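PDB 3PPE: vascular endothelial cadherin from Gallus gallus, which mediates calcium-dependent, mainly homophilic adhesion between endothelial cells and helps couple actin fibres to their junctions. Local coordinates for residues Thr124-Glu129 and Gly159-Ala164; Val142-Ile147 and Ile178-Lys183. One frame throughout, in Å; residues are numbered along the deposited sequence. Where two conformers were deposited one is given.

Both contacts lie in the second extracellular cadherin domain, EC2, and illustrate how a beta sandwich is built: each is an antiparallel strand pair in one of its two sheets, with centres about 9 Å apart. Contact 1 joins strands 122-129 and 160-163, contact 2 strands 142-148 and 175-184. Tyr144 of contact 2 spans the gap, its OH in a probable hydrogen bond with Ala128 N of contact 1 (2.9 Å), while Ala128 CB packs on Ala182 CB at 3.6 Å. Contact 1 lies away from the calcium sites. Contact 2 comes closer at one end, the side chain of Val142 lying about 4 Å from that of the calcium ligand Asp130 and about 7 Å from a bound calcium ion.

Contact 1: Thr124-Glu129 and Gly159-Ala164; sequences TKVTAE and GVIFTA
Gly159 and Val126 meet through their peptide groups, the flat groups of this contact. Val126 N-H points to Gly159 O (2.7 Å) from above the carbonyl plane, 35° out of it, and Lys125 CA adds a CA-H...O contact to the same oxygen at 3.4 Å. Thr124 O is met differently: Ile161 N-H comes nearly along the C=O axis, at 2.9 Å. On one face of the sheet Lys125 CG touches Val160 CG2 (3.9 Å). Ile161 points to the face that packs on strand 194-202, and in the conformer described here CD1 meets Val126 CG1. Gly159, at phi 86°, has no room for a side chain, because a CB would run into Val126 O. The Lys125 chain runs extended as far as CE and then bends, chi4 -59° placing NZ where Ser158 O, outside the two segments, is its strongest partner. Thr127 OG1 at 2.9 Å from NZ and Val126 O at 3.0 Å, with NZ above its carbonyl plane, are the others. The chemistry thus combines two nearly straight backbone bonds with an ammonium group held by neutral oxygens, whose dipoles probably stabilise its charge, at the break in strand 122-129 at Val126-Thr127.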
loop_
_atom_site.group_PDB
_atom_site.type_symbol
_atom_site.label_atom_id
_atom_site.label_comp_id
_atom_site.label_asym_id
_atom_site.label_seq_id
_atom_site.Cartn_x
_atom_site.Cartn_y
_atom_site.Cartn_z
ATOM N N THR A 124 14.201 22.080 39.010
ATOM C CA THR A 124 14.295 22.657 37.701
ATOM C C THR A 124 13.703 21.643 36.715
ATOM O O THR A 124 13.370 20.520 37.115
ATOM C CB THR A 124 15.779 23.022 37.358
ATOM O OG1 THR A 124 15.774 23.858 36.219
ATOM C CG2 THR A 124 16.643 21.805 37.066
ATOM N N LYS A 125 13.494 22.050 35.466
ATOM C CA LYS A 125 12.922 21.144 34.486
ATOM C C LYS A 125 13.909 21.014 33.336
ATOM O O LYS A 125 14.477 22.008 32.891
ATOM C CB LYS A 125 11.581 21.649 33.933
ATOM C CG LYS A 125 10.849 20.568 33.079
ATOM C CD LYS A 125 9.673 21.119 32.317
ATOM C CE LYS A 125 9.024 20.063 31.391
ATOM N NZ LYS A 125 9.963 19.467 30.349
ATOM N N VAL A 126 14.145 19.792 32.881
ATOM C CA VAL A 126 14.909 19.580 31.645
ATOM C C VAL A 126 13.901 19.140 30.562
ATOM O O VAL A 126 12.803 18.663 30.895
ATOM C CB VAL A 126 16.122 18.568 31.815
ATOM C CG1 VAL A 126 17.080 19.053 32.937
ATOM C CG2 VAL A 126 15.682 17.094 32.096
ATOM N N THR A 127 14.264 19.281 29.295
ATOM C CA THR A 127 13.363 18.952 28.181
ATOM C C THR A 127 14.181 18.400 27.035
ATOM O O THR A 127 15.170 19.021 26.631
ATOM C CB THR A 127 12.630 20.232 27.667
ATOM O OG1 THR A 127 11.984 20.871 28.753
ATOM C CG2 THR A 127 11.549 19.913 26.563
ATOM N N ALA A 128 13.769 17.242 26.522
ATOM C CA ALA A 128 14.268 16.717 25.256
ATOM C C ALA A 128 13.099 16.607 24.271
ATOM O O ALA A 128 11.949 16.358 24.685
ATOM C CB ALA A 128 14.936 15.362 25.464
ATOM N N GLU A 129 13.368 16.852 22.987
ATOM C CA GLU A 129 12.318 16.819 21.962
ATOM C C GLU A 129 12.651 15.693 21.007
ATOM O O GLU A 129 13.809 15.432 20.706
ATOM C CB GLU A 129 12.219 18.138 21.171
ATOM C CG GLU A 129 12.086 19.395 22.011
ATOM C CD GLU A 129 12.245 20.662 21.180
ATOM O OE1 GLU A 129 13.171 20.739 20.311
ATOM O OE2 GLU A 129 11.434 21.592 21.392
ATOM N N GLY A 159 10.497 15.405 32.840
ATOM C CA GLY A 159 11.791 16.095 32.916
ATOM C C GLY A 159 11.967 16.996 34.137
ATOM O O GLY A 159 12.966 17.726 34.233
ATOM N N VAL A 160 11.035 16.941 35.079
ATOM C CA VAL A 160 11.179 17.697 36.328
ATOM C C VAL A 160 12.128 16.972 37.299
ATOM O O VAL A 160 11.981 15.773 37.556
ATOM C CB VAL A 160 9.822 18.015 36.974
ATOM C CG1 VAL A 160 9.974 18.865 38.301
ATOM C CG2 VAL A 160 8.906 18.778 35.958
ATOM N N ILE A 161 13.102 17.730 37.792
ATOM C CA ILE A 161 14.111 17.227 38.737
ATOM C C ILE A 161 13.721 17.645 40.152
ATOM O O ILE A 161 13.330 18.788 40.386
ATOM C CB ILE A 161 15.532 17.722 38.342
ATOM C CG1 ILE A 161 15.849 17.268 36.905
ATOM C CG2 ILE A 161 16.627 17.237 39.331
ATOM C CD1 ILE A 161 17.206 17.682 36.418
ATOM N N PHE A 162 13.820 16.695 41.083
ATOM C CA PHE A 162 13.419 16.858 42.482
ATOM C C PHE A 162 14.553 16.402 43.378
ATOM O O PHE A 162 15.325 15.524 42.982
ATOM C CB PHE A 162 12.215 15.964 42.796
ATOM C CG PHE A 162 10.994 16.248 41.974
ATOM C CD1 PHE A 162 10.777 15.587 40.752
ATOM C CD2 PHE A 162 10.016 17.116 42.447
ATOM C CE1 PHE A 162 9.622 15.864 39.993
ATOM C CE2 PHE A 162 8.841 17.382 41.708
ATOM C CZ PHE A 162 8.648 16.758 40.481
ATOM N N THR A 163 14.622 16.949 44.607
ATOM C CA THR A 163 15.576 16.451 45.607
ATOM C C THR A 163 15.182 15.009 45.951
ATOM O O THR A 163 13.995 14.709 46.102
ATOM C CB THR A 163 15.595 17.328 46.914
ATOM O OG1 THR A 163 14.290 17.320 47.483
ATOM C CG2 THR A 163 16.024 18.807 46.608
ATOM N N ALA A 164 16.193 14.139 46.052
ATOM C CA ALA A 164 16.037 12.717 46.375
ATOM C C ALA A 164 16.320 12.417 47.842
ATOM O O ALA A 164 16.107 11.297 48.286
ATOM C CB ALA A 164 16.952 11.840 45.503
#

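Contact 2: Val142-Ile147 and Ile178-Lys183; sequences VTYQII and IIVKAK
Ile146 and Ile178 make the tight side of this pair, their CD1 atoms 3.7 Å apart as the two side chains slant across each other toward the sandwich interior. On the face of Ile146, Ala182 CB lies 4.1 Å from Tyr144 CD2, oblique to the ring, and Val142 CG1 reaches Ala182 CB from the strand end at 4.0 Å. Between the faces, Gln145 and Lys181 exchange two N-H...O bonds, both of 2.9 Å, and Ile147 N adds one to Ile179 O. The other face, that of Gln145 and Lys181, is the solvent side: Gln145 is exposed, with an extended chain, and the end of Lys181 leads away. Where the chain turns a corner, exposed Ile147 still packs closely, CG1 3.7 Å from Ile179 CG2 and CG2 on Lys181 CB. At Thr143 the strands are joined less regularly: its N-H bond to Lys183 O and the return bond from Lys183 N to Thr143 O are both bent. A chi1 of 69° sets OG1 between the backbone N and the carbonyl carbon, from where it donates to the same Lys183 O, in the carbonyl plane, at 2.6 Å. A water donates to OG1 and accepts from Lys183 NZ, bridging the two side chains. A valine here would take away the hydroxyl and probably leave Lys183 O with the bent N-H bond as its one hydrogen bond from this position, and the water without its anchor on this strand. Strand 142-148 is outermost in its sheet within the chain; strand 175-184 pairs onward with strand 194-202, and the inner face packs against strands 122-129 and 153-155.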
loop_
_atom_site.group_PDB
_atom_site.type_symbol
_atom_site.label_atom_id
_atom_site.label_comp_id
_atom_site.label_asym_id
_atom_site.label_seq_id
_atom_site.Cartn_x
_atom_site.Cartn_y
_atom_site.Cartn_z
ATOM N N VAL A 142 8.565 10.957 25.306
ATOM C CA VAL A 142 9.906 11.099 25.879
ATOM C C VAL A 142 9.849 10.663 27.344
ATOM O O VAL A 142 8.915 11.011 28.057
ATOM C CB VAL A 142 10.389 12.562 25.807
ATOM C CG1 VAL A 142 11.834 12.705 26.381
ATOM C CG2 VAL A 142 10.280 13.182 24.337
ATOM N N THR A 143 10.853 9.911 27.785
ATOM C CA THR A 143 11.037 9.521 29.187
ATOM C C THR A 143 12.463 9.931 29.616
ATOM O O THR A 143 13.329 10.129 28.774
ATOM C CB THR A 143 10.841 7.965 29.414
ATOM O OG1 THR A 143 11.914 7.264 28.798
ATOM C CG2 THR A 143 9.546 7.485 28.817
ATOM N N TYR A 144 12.693 10.102 30.915
ATOM C CA TYR A 144 13.943 10.670 31.405
ATOM C C TYR A 144 14.505 9.801 32.535
ATOM O O TYR A 144 13.745 9.261 33.316
ATOM C CB TYR A 144 13.671 12.072 31.969
ATOM C CG TYR A 144 13.164 13.090 30.964
ATOM C CD1 TYR A 144 11.800 13.238 30.721
ATOM C CD2 TYR A 144 14.057 13.872 30.231
ATOM C CE1 TYR A 144 11.315 14.182 29.778
ATOM C CE2 TYR A 144 13.577 14.846 29.268
ATOM C CZ TYR A 144 12.226 14.990 29.082
ATOM O OH TYR A 144 11.751 15.890 28.169
ATOM N N GLN A 145 15.838 9.742 32.637
ATOM C CA GLN A 145 16.505 9.022 33.689
ATOM C C GLN A 145 17.714 9.874 34.118
ATOM O O GLN A 145 18.349 10.530 33.289
ATOM C CB GLN A 145 16.922 7.638 33.109
ATOM C CG GLN A 145 17.701 6.702 34.021
ATOM C CD GLN A 145 18.145 5.376 33.298
ATOM O OE1 GLN A 145 18.010 5.220 32.051
ATOM N NE2 GLN A 145 18.704 4.446 34.080
ATOM N N ILE A 146 18.011 9.911 35.411
ATOM C CA ILE A 146 19.295 10.453 35.861
ATOM C C ILE A 146 20.290 9.291 35.903
ATOM O O ILE A 146 20.018 8.257 36.527
ATOM C CB ILE A 146 19.206 11.161 37.231
ATOM C CG1 ILE A 146 18.280 12.393 37.119
ATOM C CG2 ILE A 146 20.639 11.595 37.732
ATOM C CD1 ILE A 146 18.047 13.045 38.462
ATOM N N ILE A 147 21.411 9.437 35.196
ATOM C CA ILE A 147 22.356 8.335 35.075
ATOM C C ILE A 147 23.654 8.636 35.853
ATOM O O ILE A 147 24.531 7.780 35.985
ATOM C CB ILE A 147 22.658 7.975 33.567
ATOM C CG1 ILE A 147 23.281 9.144 32.818
ATOM C CG2 ILE A 147 21.381 7.462 32.801
ATOM C CD1 ILE A 147 23.639 8.766 31.341
ATOM N N ILE A 178 24.837 16.759 37.561
ATOM C CA ILE A 178 24.208 15.477 37.322
ATOM C C ILE A 178 24.013 15.258 35.794
ATOM O O ILE A 178 23.966 16.211 35.013
ATOM C CB ILE A 178 22.868 15.304 38.134
ATOM C CG1 ILE A 178 21.805 16.186 37.509
ATOM C CG2 ILE A 178 23.099 15.559 39.693
ATOM C CD1 ILE A 178 20.352 15.904 37.958
ATOM N N ILE A 179 23.927 14.011 35.385
ATOM C CA ILE A 179 23.752 13.682 33.969
ATOM C C ILE A 179 22.381 13.074 33.759
ATOM O O ILE A 179 21.992 12.127 34.463
ATOM C CB ILE A 179 24.837 12.698 33.455
ATOM C CG1 ILE A 179 26.251 13.179 33.821
ATOM C CG2 ILE A 179 24.696 12.482 31.931
ATOM C CD1 ILE A 179 26.645 14.541 33.232
ATOM N N VAL A 180 21.641 13.635 32.806
ATOM C CA VAL A 180 20.321 13.130 32.497
ATOM C C VAL A 180 20.349 12.499 31.094
ATOM O O VAL A 180 21.167 12.864 30.248
ATOM C CB VAL A 180 19.224 14.255 32.704
ATOM C CG1 VAL A 180 19.413 15.414 31.721
ATOM C CG2 VAL A 180 17.785 13.693 32.657
ATOM N N LYS A 181 19.489 11.517 30.863
ATOM C CA LYS A 181 19.410 10.861 29.589
ATOM C C LYS A 181 17.923 10.774 29.240
ATOM O O LYS A 181 17.062 10.526 30.115
ATOM C CB LYS A 181 20.011 9.445 29.691
ATOM C CG LYS A 181 20.118 8.697 28.328
ATOM C CD LYS A 181 20.934 7.397 28.429
ATOM C CE LYS A 181 21.521 6.998 27.039
ATOM N NZ LYS A 181 22.049 5.553 27.075
ATOM N N ALA A 182 17.613 10.976 27.964
ATOM C CA ALA A 182 16.242 10.863 27.478
ATOM C C ALA A 182 16.104 9.727 26.471
ATOM O O ALA A 182 17.081 9.320 25.842
ATOM C CB ALA A 182 15.786 12.178 26.866
ATOM N N LYS A 183 14.885 9.222 26.321
ATOM C CA LYS A 183 14.657 7.968 25.610
ATOM C C LYS A 183 13.170 7.734 25.369
ATOM O O LYS A 183 12.387 7.625 26.312
ATOM C CB LYS A 183 15.255 6.795 26.388
ATOM C CG LYS A 183 14.836 5.429 25.870
ATOM C CD LYS A 183 15.657 4.320 26.510
ATOM C CE LYS A 183 15.443 4.273 28.013
ATOM N NZ LYS A 183 14.363 3.321 28.392
HETATM O O HOH W 1 11.788 4.501 27.448
#